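Local coordinates for nonribosomal peptide synthase (Streptomyces sp. MJ635-86F5, PDB 5JJP), which activates aliphatic beta-amino acids by adenylation, as a member of the AMP-binding (ANL) enzymes related to nonribosomal peptide synthetase adenylation domains, at residues T272-V277 against D296-I301; R222-S227 against V249-D254; G322-N327 against V339-D344. All coordinates share one frame; numbering follows the deposited sequence.

In the fold
All three contacts lie in one six-stranded mixed sheet, ordered 247-250, 222-225, 273-276, 300-304, 324-329 and 338-341. Interaction 2 pairs the first two strands, interaction 1 the middle two and interaction 3 the last two, so the outer contacts hold the two edge strands within this chain. Along the chain they come as interaction 2, then 1, then 3. Centres are about 11 Å apart for 1 and 2 and for 1 and 3, and about 20 Å for 2 and 3, whose nearest atoms stay about 10 Å apart. Interaction 1 bridges them through backbone hydrogen bonds, Ala224 N to Gln273 O and Phe326 N to Ile301 O, making one layer of the alpha-beta sandwich.

Interaction 1. Residues T272-V277 against D296-I301; sequences TQVHGV and DPLRSI
Thr272 O is gripped by three donors. Arg299 N sits on one of its lone pairs at 2.9 Å, Ser300 N comes in nearly along the C=O axis at 3.0 Å, and Ser300 OG reaches Thr272 O from above the carbonyl plane at 3.2 Å. That hydroxyl also accepts: Gln273, extended with CG anti to its backbone N (chi1 -177°), lays its amide so that NE2 meets Ser300 OG in the amide plane at 3.0 Å. Val274 N binds Ser300 O at 3.0 Å, which sets the register of strands 273-276 and 300-304, adjacent and parallel in the middle of their sheet in the alpha-beta sandwich. On the other face Val274 CG2 touches Leu298 CD1 at 3.6 Å, the side chains crossing at about a right angle, with Trp281 from a loop and Leu266 of helix 259-268 beside the valine. The Gln273 amide is fixed at both ends: His275 NE2 donates to Gln273 OE1 at 2.8 Å, and Gln273 NE2 also donates to Leu216 O. An alanine here removes the amide that meets Ser300 OG and His275 NE2, and would probably loosen the hold on both. Further out, Thr272 OG1 is held by Asp221.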
loop_
_atom_site.group_PDB
_atom_site.type_symbol
_atom_site.label_atom_id
_atom_site.label_comp_id
_atom_site.label_asym_id
_atom_site.label_seq_id
_atom_site.Cartn_x
_atom_site.Cartn_y
_atom_site.Cartn_z
ATOM N N THR A 272 -12.572 -10.764 8.691
ATOM C CA THR A 272 -12.641 -10.004 9.951
ATOM C C THR A 272 -12.384 -8.522 9.771
ATOM O O THR A 272 -12.815 -7.724 10.589
ATOM C CB THR A 272 -11.654 -10.516 10.987
ATOM O OG1 THR A 272 -10.317 -10.371 10.503
ATOM C CG2 THR A 272 -11.931 -12.017 11.292
ATOM N N GLN A 273 -11.700 -8.132 8.702
ATOM C CA GLN A 273 -11.401 -6.710 8.514
ATOM C C GLN A 273 -11.515 -6.332 7.059
ATOM O O GLN A 273 -11.067 -7.069 6.185
ATOM C CB GLN A 273 -10.008 -6.405 9.038
ATOM C CG GLN A 273 -9.624 -4.926 8.953
ATOM C CD GLN A 273 -8.301 -4.644 9.617
ATOM O OE1 GLN A 273 -7.288 -4.552 8.953
ATOM N NE2 GLN A 273 -8.298 -4.586 10.943
ATOM N N VAL A 274 -12.203 -5.235 6.796
ATOM C CA VAL A 274 -12.362 -4.780 5.448
ATOM C C VAL A 274 -11.593 -3.470 5.255
ATOM O O VAL A 274 -11.689 -2.560 6.072
ATOM C CB VAL A 274 -13.798 -4.560 5.060
ATOM C CG1 VAL A 274 -13.853 -3.869 3.695
ATOM C CG2 VAL A 274 -14.535 -5.861 4.977
ATOM N N HIS A 275 -10.791 -3.429 4.202
ATOM C CA HIS A 275 -10.109 -2.222 3.753
ATOM C C HIS A 275 -10.790 -1.729 2.489
ATOM O O HIS A 275 -11.041 -2.515 1.573
ATOM C CB HIS A 275 -8.645 -2.518 3.364
ATOM C CG HIS A 275 -7.766 -2.883 4.510
ATOM N ND1 HIS A 275 -6.407 -3.040 4.375
ATOM C CD2 HIS A 275 -8.045 -3.116 5.808
ATOM C CE1 HIS A 275 -5.879 -3.331 5.541
ATOM N NE2 HIS A 275 -6.862 -3.423 6.425
ATOM N N GLY A 276 -11.051 -0.449 2.432
ATOM C CA GLY A 276 -11.688 0.128 1.260
ATOM C C GLY A 276 -11.916 1.613 1.399
ATOM O O GLY A 276 -11.754 2.154 2.479
ATOM N N VAL A 277 -12.252 2.278 0.296
ATOM C CA VAL A 277 -12.720 3.690 0.358
ATOM C C VAL A 277 -14.109 3.733 1.003
ATOM O O VAL A 277 -14.818 2.760 0.970
ATOM C CB VAL A 277 -12.749 4.376 -1.033
ATOM C CG1 VAL A 277 -11.326 4.499 -1.599
ATOM C CG2 VAL A 277 -13.630 3.636 -2.040
ATOM N N ASP A 296 -21.550 -11.227 10.314
ATOM C CA ASP A 296 -21.150 -11.630 11.652
ATOM C C ASP A 296 -19.644 -11.721 11.871
ATOM O O ASP A 296 -19.164 -11.390 12.965
ATOM C CB ASP A 296 -21.852 -12.944 12.054
ATOM C CG ASP A 296 -23.350 -12.746 12.295
ATOM O OD1 ASP A 296 -23.753 -11.650 12.759
ATOM O OD2 ASP A 296 -24.126 -13.691 12.044
ATOM N N PRO A 297 -18.889 -12.180 10.868
ATOM C CA PRO A 297 -17.449 -12.357 11.140
ATOM C C PRO A 297 -16.657 -11.077 11.160
ATOM O O PRO A 297 -15.536 -11.044 11.709
ATOM C CB PRO A 297 -16.969 -13.231 9.970
ATOM C CG PRO A 297 -18.209 -13.842 9.436
ATOM C CD PRO A 297 -19.296 -12.857 9.647
ATOM N N LEU A 298 -17.245 -10.018 10.635
ATOM C CA LEU A 298 -16.559 -8.739 10.471
ATOM C C LEU A 298 -16.406 -8.036 11.818
ATOM O O LEU A 298 -17.400 -7.772 12.472
ATOM C CB LEU A 298 -17.340 -7.840 9.510
ATOM C CG LEU A 298 -16.680 -6.515 9.107
ATOM C CD1 LEU A 298 -15.423 -6.776 8.320
ATOM C CD2 LEU A 298 -17.589 -5.632 8.286
ATOM N N ARG A 299 -15.160 -7.751 12.212
ATOM C CA ARG A 299 -14.844 -7.057 13.448
ATOM C C ARG A 299 -14.346 -5.653 13.206
ATOM O O ARG A 299 -14.365 -4.815 14.138
ATOM C CB ARG A 299 -13.761 -7.797 14.209
ATOM C CG ARG A 299 -14.061 -9.280 14.384
ATOM C CD ARG A 299 -13.002 -9.940 15.200
ATOM N NE ARG A 299 -13.024 -9.368 16.523
ATOM C CZ ARG A 299 -11.967 -9.242 17.326
ATOM N NH1 ARG A 299 -12.126 -8.644 18.478
ATOM N NH2 ARG A 299 -10.747 -9.682 16.987
ATOM N N SER A 300 -13.880 -5.348 11.996
ATOM C CA SER A 300 -13.215 -4.076 11.811
ATOM C C SER A 300 -13.208 -3.576 10.398
ATOM O O SER A 300 -13.266 -4.340 9.469
ATOM C CB SER A 300 -11.792 -4.167 12.332
ATOM O OG SER A 300 -11.143 -5.263 11.744
ATOM N N ILE A 301 -13.110 -2.260 10.247
ATOM C CA ILE A 301 -13.069 -1.646 8.929
ATOM C C ILE A 301 -12.049 -0.521 8.937
ATOM O O ILE A 301 -12.014 0.294 9.862
ATOM C CB ILE A 301 -14.426 -1.041 8.552
ATOM C CG1 ILE A 301 -15.537 -2.099 8.638
ATOM C CG2 ILE A 301 -14.369 -0.464 7.153
ATOM C CD1 ILE A 301 -16.948 -1.533 8.412
#

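Interaction 2. Residues R222-S227 against V249-D254; sequences RVAVTS and VPVPRD
Three backbone hydrogen bonds and the side chain of Val251 make up the tight half of this contact. Val249 N donates to Val223 O at 2.7 Å, close to the carbonyl plane. Val249 O then accepts from Val225 N at 3.1 Å, with the donor well above the plane of that carbonyl. Val251 N closes the series on Val225 O at 2.9 Å, the straightest of the three at 165°. Pro250, between two residues whose N-H groups point at strand 222-225, has none to give, which is tolerable here, probably because 247-250 is an outermost strand of the sheet within this chain. Beyond the last bridge Val251 points its side chain toward the facing strand, CG1 anti to its backbone N (chi1 -178°), so that CG2 is the branch that does the touching. It meets Ala224 CB at 3.8 Å and Thr226 CG2 at 4.0 Å, the threonine lying alongside and pointing the same way. Phe262 and Leu266 of helix 259-268 cover this apolar patch, while Thr226 OG1 turns to His275 O in the next strand.

The ends are looser. The nearest approach of Arg222 is CB, 4.5 Å from Val249 CG2, while NH1 of this partly exposed residue bonds to Ala269 O. At the other end the chain leaves the sheet: Pro252 takes the N-cap position, and exposed Arg253 pairs with Asp257 instead. Strand 222-225, helix 232-243 and strand 247-250 thus form a beta-alpha-beta crossover, with Val223 and Val225 packed under its connecting helix.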
loop_
_atom_site.group_PDB
_atom_site.type_symbol
_atom_site.label_atom_id
_atom_site.label_comp_id
_atom_site.label_asym_id
_atom_site.label_seq_id
_atom_site.Cartn_x
_atom_site.Cartn_y
_atom_site.Cartn_z
ATOM N N ARG A 222 -8.444 -11.892 8.949
ATOM C CA ARG A 222 -8.477 -12.175 7.518
ATOM C C ARG A 222 -8.933 -10.893 6.868
ATOM O O ARG A 222 -10.021 -10.417 7.142
ATOM C CB ARG A 222 -9.439 -13.305 7.234
ATOM C CG ARG A 222 -9.048 -14.578 7.955
ATOM C CD ARG A 222 -10.003 -15.705 7.653
ATOM N NE ARG A 222 -9.244 -16.889 7.269
ATOM C CZ ARG A 222 -9.605 -17.767 6.334
ATOM N NH1 ARG A 222 -10.691 -17.593 5.576
ATOM N NH2 ARG A 222 -8.812 -18.798 6.094
ATOM N N VAL A 223 -8.113 -10.327 6.008
ATOM C CA VAL A 223 -8.313 -8.941 5.553
ATOM C C VAL A 223 -8.749 -8.908 4.121
ATOM O O VAL A 223 -8.050 -9.414 3.239
ATOM C CB VAL A 223 -7.039 -8.157 5.686
ATOM C CG1 VAL A 223 -7.238 -6.698 5.240
ATOM C CG2 VAL A 223 -6.565 -8.228 7.140
ATOM N N ALA A 224 -9.940 -8.356 3.884
ATOM C CA ALA A 224 -10.418 -8.143 2.561
ATOM C C ALA A 224 -9.792 -6.838 2.060
ATOM O O ALA A 224 -10.097 -5.778 2.577
ATOM C CB ALA A 224 -11.914 -8.023 2.556
ATOM N N VAL A 225 -8.975 -6.920 1.017
ATOM C CA VAL A 225 -8.411 -5.735 0.318
ATOM C C VAL A 225 -9.256 -5.448 -0.947
ATOM O O VAL A 225 -9.262 -6.187 -1.900
ATOM C CB VAL A 225 -6.959 -6.023 -0.046
ATOM C CG1 VAL A 225 -6.310 -4.823 -0.771
ATOM C CG2 VAL A 225 -6.157 -6.393 1.194
ATOM N N THR A 226 -10.052 -4.406 -0.922
ATOM C CA THR A 226 -10.938 -4.142 -2.010
ATOM C C THR A 226 -10.297 -3.324 -3.137
ATOM O O THR A 226 -10.783 -3.324 -4.242
ATOM C CB THR A 226 -12.166 -3.384 -1.517
ATOM O OG1 THR A 226 -11.758 -2.172 -0.917
ATOM C CG2 THR A 226 -12.944 -4.250 -0.491
ATOM N N SER A 227 -9.244 -2.606 -2.847
ATOM C CA SER A 227 -8.713 -1.666 -3.814
ATOM C C SER A 227 -7.870 -2.418 -4.861
ATOM O O SER A 227 -7.201 -3.420 -4.551
ATOM C CB SER A 227 -8.027 -0.484 -3.117
ATOM O OG SER A 227 -6.679 -0.767 -2.966
ATOM N N VAL A 249 -6.875 -11.292 1.716
ATOM C CA VAL A 249 -7.902 -11.756 0.791
ATOM C C VAL A 249 -8.259 -10.611 -0.178
ATOM O O VAL A 249 -9.178 -9.838 0.069
ATOM C CB VAL A 249 -9.166 -12.186 1.546
ATOM C CG1 VAL A 249 -10.081 -12.957 0.606
ATOM C CG2 VAL A 249 -8.816 -13.015 2.788
ATOM N N PRO A 250 -7.541 -10.502 -1.277
ATOM C CA PRO A 250 -7.878 -9.528 -2.276
ATOM C C PRO A 250 -9.273 -9.809 -2.768
ATOM O O PRO A 250 -9.609 -10.970 -2.986
ATOM C CB PRO A 250 -6.889 -9.827 -3.397
ATOM C CG PRO A 250 -5.742 -10.499 -2.722
ATOM C CD PRO A 250 -6.385 -11.329 -1.674
ATOM N N VAL A 251 -10.096 -8.792 -2.935
ATOM C CA VAL A 251 -11.451 -9.028 -3.392
ATOM C C VAL A 251 -11.485 -8.845 -4.932
ATOM O O VAL A 251 -11.389 -7.750 -5.413
ATOM C CB VAL A 251 -12.415 -8.024 -2.731
ATOM C CG1 VAL A 251 -13.843 -8.287 -3.171
ATOM C CG2 VAL A 251 -12.317 -8.093 -1.225
ATOM N N PRO A 252 -11.618 -9.913 -5.688
ATOM C CA PRO A 252 -11.623 -9.723 -7.125
ATOM C C PRO A 252 -12.724 -8.765 -7.593
ATOM O O PRO A 252 -13.778 -8.699 -6.970
ATOM C CB PRO A 252 -11.893 -11.138 -7.666
ATOM C CG PRO A 252 -11.622 -12.075 -6.507
ATOM C CD PRO A 252 -12.004 -11.286 -5.305
ATOM N N ARG A 253 -12.475 -8.034 -8.685
ATOM C CA ARG A 253 -13.445 -7.017 -9.140
ATOM C C ARG A 253 -14.838 -7.624 -9.528
ATOM O O ARG A 253 -15.851 -6.993 -9.309
ATOM C CB ARG A 253 -12.861 -6.021 -10.156
ATOM C CG ARG A 253 -12.339 -4.714 -9.527
ATOM C CD ARG A 253 -11.817 -3.711 -10.567
ATOM N NE ARG A 253 -12.629 -2.483 -10.711
ATOM C CZ ARG A 253 -13.692 -2.315 -11.516
ATOM N NH1 ARG A 253 -14.150 -3.301 -12.290
ATOM N NH2 ARG A 253 -14.327 -1.142 -11.529
ATOM N N ASP A 254 -14.892 -8.874 -9.994
ATOM C CA ASP A 254 -16.178 -9.522 -10.247
ATOM C C ASP A 254 -16.974 -9.963 -8.995
ATOM O O ASP A 254 -18.102 -10.414 -9.133
ATOM C CB ASP A 254 -16.054 -10.706 -11.219
ATOM C CG ASP A 254 -15.348 -11.893 -10.633
ATOM O OD1 ASP A 254 -15.198 -12.860 -11.382
ATOM O OD2 ASP A 254 -14.942 -11.924 -9.463
#

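Interaction 3. Residues G322-N327 against V339-D344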
loop_
_atom_site.group_PDB
_atom_site.type_symbol
_atom_site.label_atom_id
_atom_site.label_comp_id
_atom_site.label_asym_id
_atom_site.label_seq_id
_atom_site.Cartn_x
_atom_site.Cartn_y
_atom_site.Cartn_z
ATOM N N GLY A 322 -20.525 -2.437 17.565
ATOM C CA GLY A 322 -19.379 -3.159 18.153
ATOM C C GLY A 322 -18.246 -3.517 17.192
ATOM O O GLY A 322 -17.473 -4.436 17.456
ATOM N N ARG A 323 -18.173 -2.830 16.056
ATOM C CA ARG A 323 -17.065 -2.962 15.101
ATOM C C ARG A 323 -16.098 -1.811 15.349
ATOM O O ARG A 323 -16.490 -0.713 15.725
ATOM C CB ARG A 323 -17.563 -2.908 13.651
ATOM C CG ARG A 323 -17.963 -4.248 13.065
ATOM C CD ARG A 323 -19.020 -4.933 13.880
ATOM N NE ARG A 323 -19.531 -6.150 13.233
ATOM C CZ ARG A 323 -20.802 -6.572 13.353
ATOM N NH1 ARG A 323 -21.703 -5.878 14.109
ATOM N NH2 ARG A 323 -21.199 -7.665 12.732
ATOM N N ARG A 324 -14.822 -2.082 15.133
ATOM C CA ARG A 324 -13.805 -1.066 15.233
ATOM C C ARG A 324 -13.580 -0.469 13.846
ATOM O O ARG A 324 -13.301 -1.189 12.869
ATOM C CB ARG A 324 -12.517 -1.658 15.744
ATOM C CG ARG A 324 -12.588 -2.195 17.178
ATOM C CD ARG A 324 -12.652 -1.058 18.217
ATOM N NE ARG A 324 -11.545 -0.140 18.145
ATOM C CZ ARG A 324 -10.407 -0.233 18.836
ATOM N NH1 ARG A 324 -10.204 -1.218 19.698
ATOM N NH2 ARG A 324 -9.414 0.675 18.650
ATOM N N ILE A 325 -13.759 0.835 13.745
ATOM C CA ILE A 325 -13.579 1.501 12.481
ATOM C C ILE A 325 -12.431 2.439 12.626
ATOM O O ILE A 325 -12.338 3.173 13.589
ATOM C CB ILE A 325 -14.855 2.241 11.998
ATOM C CG1 ILE A 325 -16.002 1.255 11.918
ATOM C CG2 ILE A 325 -14.651 2.854 10.600
ATOM C CD1 ILE A 325 -17.328 1.872 11.469
ATOM N N PHE A 326 -11.578 2.430 11.613
ATOM C CA PHE A 326 -10.400 3.254 11.583
ATOM C C PHE A 326 -10.364 4.175 10.367
ATOM O O PHE A 326 -10.560 3.753 9.257
ATOM C CB PHE A 326 -9.179 2.357 11.471
ATOM C CG PHE A 326 -9.102 1.314 12.508
ATOM C CD1 PHE A 326 -8.898 1.642 13.814
ATOM C CD2 PHE A 326 -9.151 -0.049 12.153
ATOM C CE1 PHE A 326 -8.806 0.649 14.776
ATOM C CE2 PHE A 326 -9.023 -1.041 13.122
ATOM C CZ PHE A 326 -8.896 -0.672 14.438
ATOM N N ASN A 327 -9.952 5.397 10.608
ATOM C CA ASN A 327 -9.810 6.427 9.584
ATOM C C ASN A 327 -8.318 6.647 9.282
ATOM O O ASN A 327 -7.496 6.939 10.182
ATOM C CB ASN A 327 -10.466 7.714 10.106
ATOM C CG ASN A 327 -10.224 8.902 9.202
ATOM O OD1 ASN A 327 -10.289 8.780 7.988
ATOM N ND2 ASN A 327 -9.942 10.064 9.803
ATOM N N VAL A 339 -3.533 7.348 11.675
ATOM C CA VAL A 339 -4.637 6.418 11.806
ATOM C C VAL A 339 -5.375 6.723 13.091
ATOM O O VAL A 339 -4.789 6.861 14.125
ATOM C CB VAL A 339 -4.180 4.940 11.768
ATOM C CG1 VAL A 339 -3.260 4.612 12.925
ATOM C CG2 VAL A 339 -5.404 4.020 11.785
ATOM N N THR A 340 -6.690 6.787 12.988
ATOM C CA THR A 340 -7.523 7.357 14.018
ATOM C C THR A 340 -8.729 6.437 14.239
ATOM O O THR A 340 -9.341 5.978 13.278
ATOM C CB THR A 340 -7.981 8.741 13.542
ATOM O OG1 THR A 340 -6.859 9.619 13.553
ATOM C CG2 THR A 340 -9.032 9.301 14.407
ATOM N N ASP A 341 -9.039 6.151 15.493
ATOM C CA ASP A 341 -10.277 5.472 15.847
ATOM C C ASP A 341 -11.465 6.414 15.577
ATOM O O ASP A 341 -11.464 7.567 15.955
ATOM C CB ASP A 341 -10.273 5.039 17.340
ATOM C CG ASP A 341 -9.263 3.937 17.635
ATOM O OD1 ASP A 341 -9.177 3.002 16.867
ATOM O OD2 ASP A 341 -8.528 3.990 18.633
ATOM N N VAL A 342 -12.477 5.899 14.909
ATOM C CA VAL A 342 -13.778 6.552 14.815
ATOM C C VAL A 342 -14.576 6.265 16.103
ATOM O O VAL A 342 -14.759 5.118 16.477
ATOM C CB VAL A 342 -14.534 6.000 13.587
ATOM C CG1 VAL A 342 -15.954 6.528 13.515
ATOM C CG2 VAL A 342 -13.791 6.380 12.308
ATOM N N PRO A 343 -15.012 7.317 16.826
ATOM C CA PRO A 343 -15.748 7.049 18.077
ATOM C C PRO A 343 -17.091 6.397 17.785
ATOM O O PRO A 343 -17.705 6.725 16.759
ATOM C CB PRO A 343 -15.948 8.436 18.696
ATOM C CG PRO A 343 -15.315 9.412 17.779
ATOM C CD PRO A 343 -14.806 8.741 16.555
ATOM N N ASP A 344 -17.499 5.457 18.641
ATOM C CA ASP A 344 -18.813 4.802 18.554
ATOM C C ASP A 344 -19.528 4.984 19.874
ATOM O O ASP A 344 -19.100 4.473 20.890
ATOM C CB ASP A 344 -18.700 3.287 18.230
ATOM C CG ASP A 344 -20.080 2.621 17.899
ATOM O OD1 ASP A 344 -20.177 1.356 17.859
ATOM O OD2 ASP A 344 -21.076 3.362 17.659
HETATM O O HOH W 1 -19.762 -0.031 15.103
HETATM O O HOH W 2 -11.550 2.058 16.487
HETATM O O HOH W 3 -6.223 9.386 10.667
#
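Gly322 N comes within 3.8 Å of Asp344 OD1; Arg323 makes no direct contact with 339-344. A water lies beside Asp344 OD1 and is weakly bonded by Arg323 N, while the Arg323 guanidinium turns back to Leu298 O and Leu295 O. Arg324, bent at chi2 and chi3, folds its guanidinium across to Asp341 and forms a salt bridge, NH2 to OD1 at 2.9 Å. The carboxylate oxygen lies in the guanidinium plane but is met from above its own, the two planes standing 68° apart. A second water accepts from Arg324 NE at 2.8 Å and donates to Asp341 OD1 and Ile325 O, which would probably steady this exposed pair. Ile325 O also takes Val342 N at 3.0 Å, in a nearly straight bond, and Ile325 CG2 packs on Val342 CG2 at 4.0 Å beside Leu313 of helix 310-319. On the opposite face Phe326 turns its ring edge to the acid, CE1 at 3.2 Å from Asp341 OD1. Asn327 N donates to Thr340 O at 2.8 Å and Thr340 N to Asn327 O at 2.9 Å, a hydrogen-bonded pair, and a third water links Asn327 O with Thr340 OG1. This antiparallel beta hairpin edges the sheet; the YGxTE motif of adenylation enzymes, which in relatives lines the adenylate site, begins at the end of strand 324-329 and runs into the connecting loop.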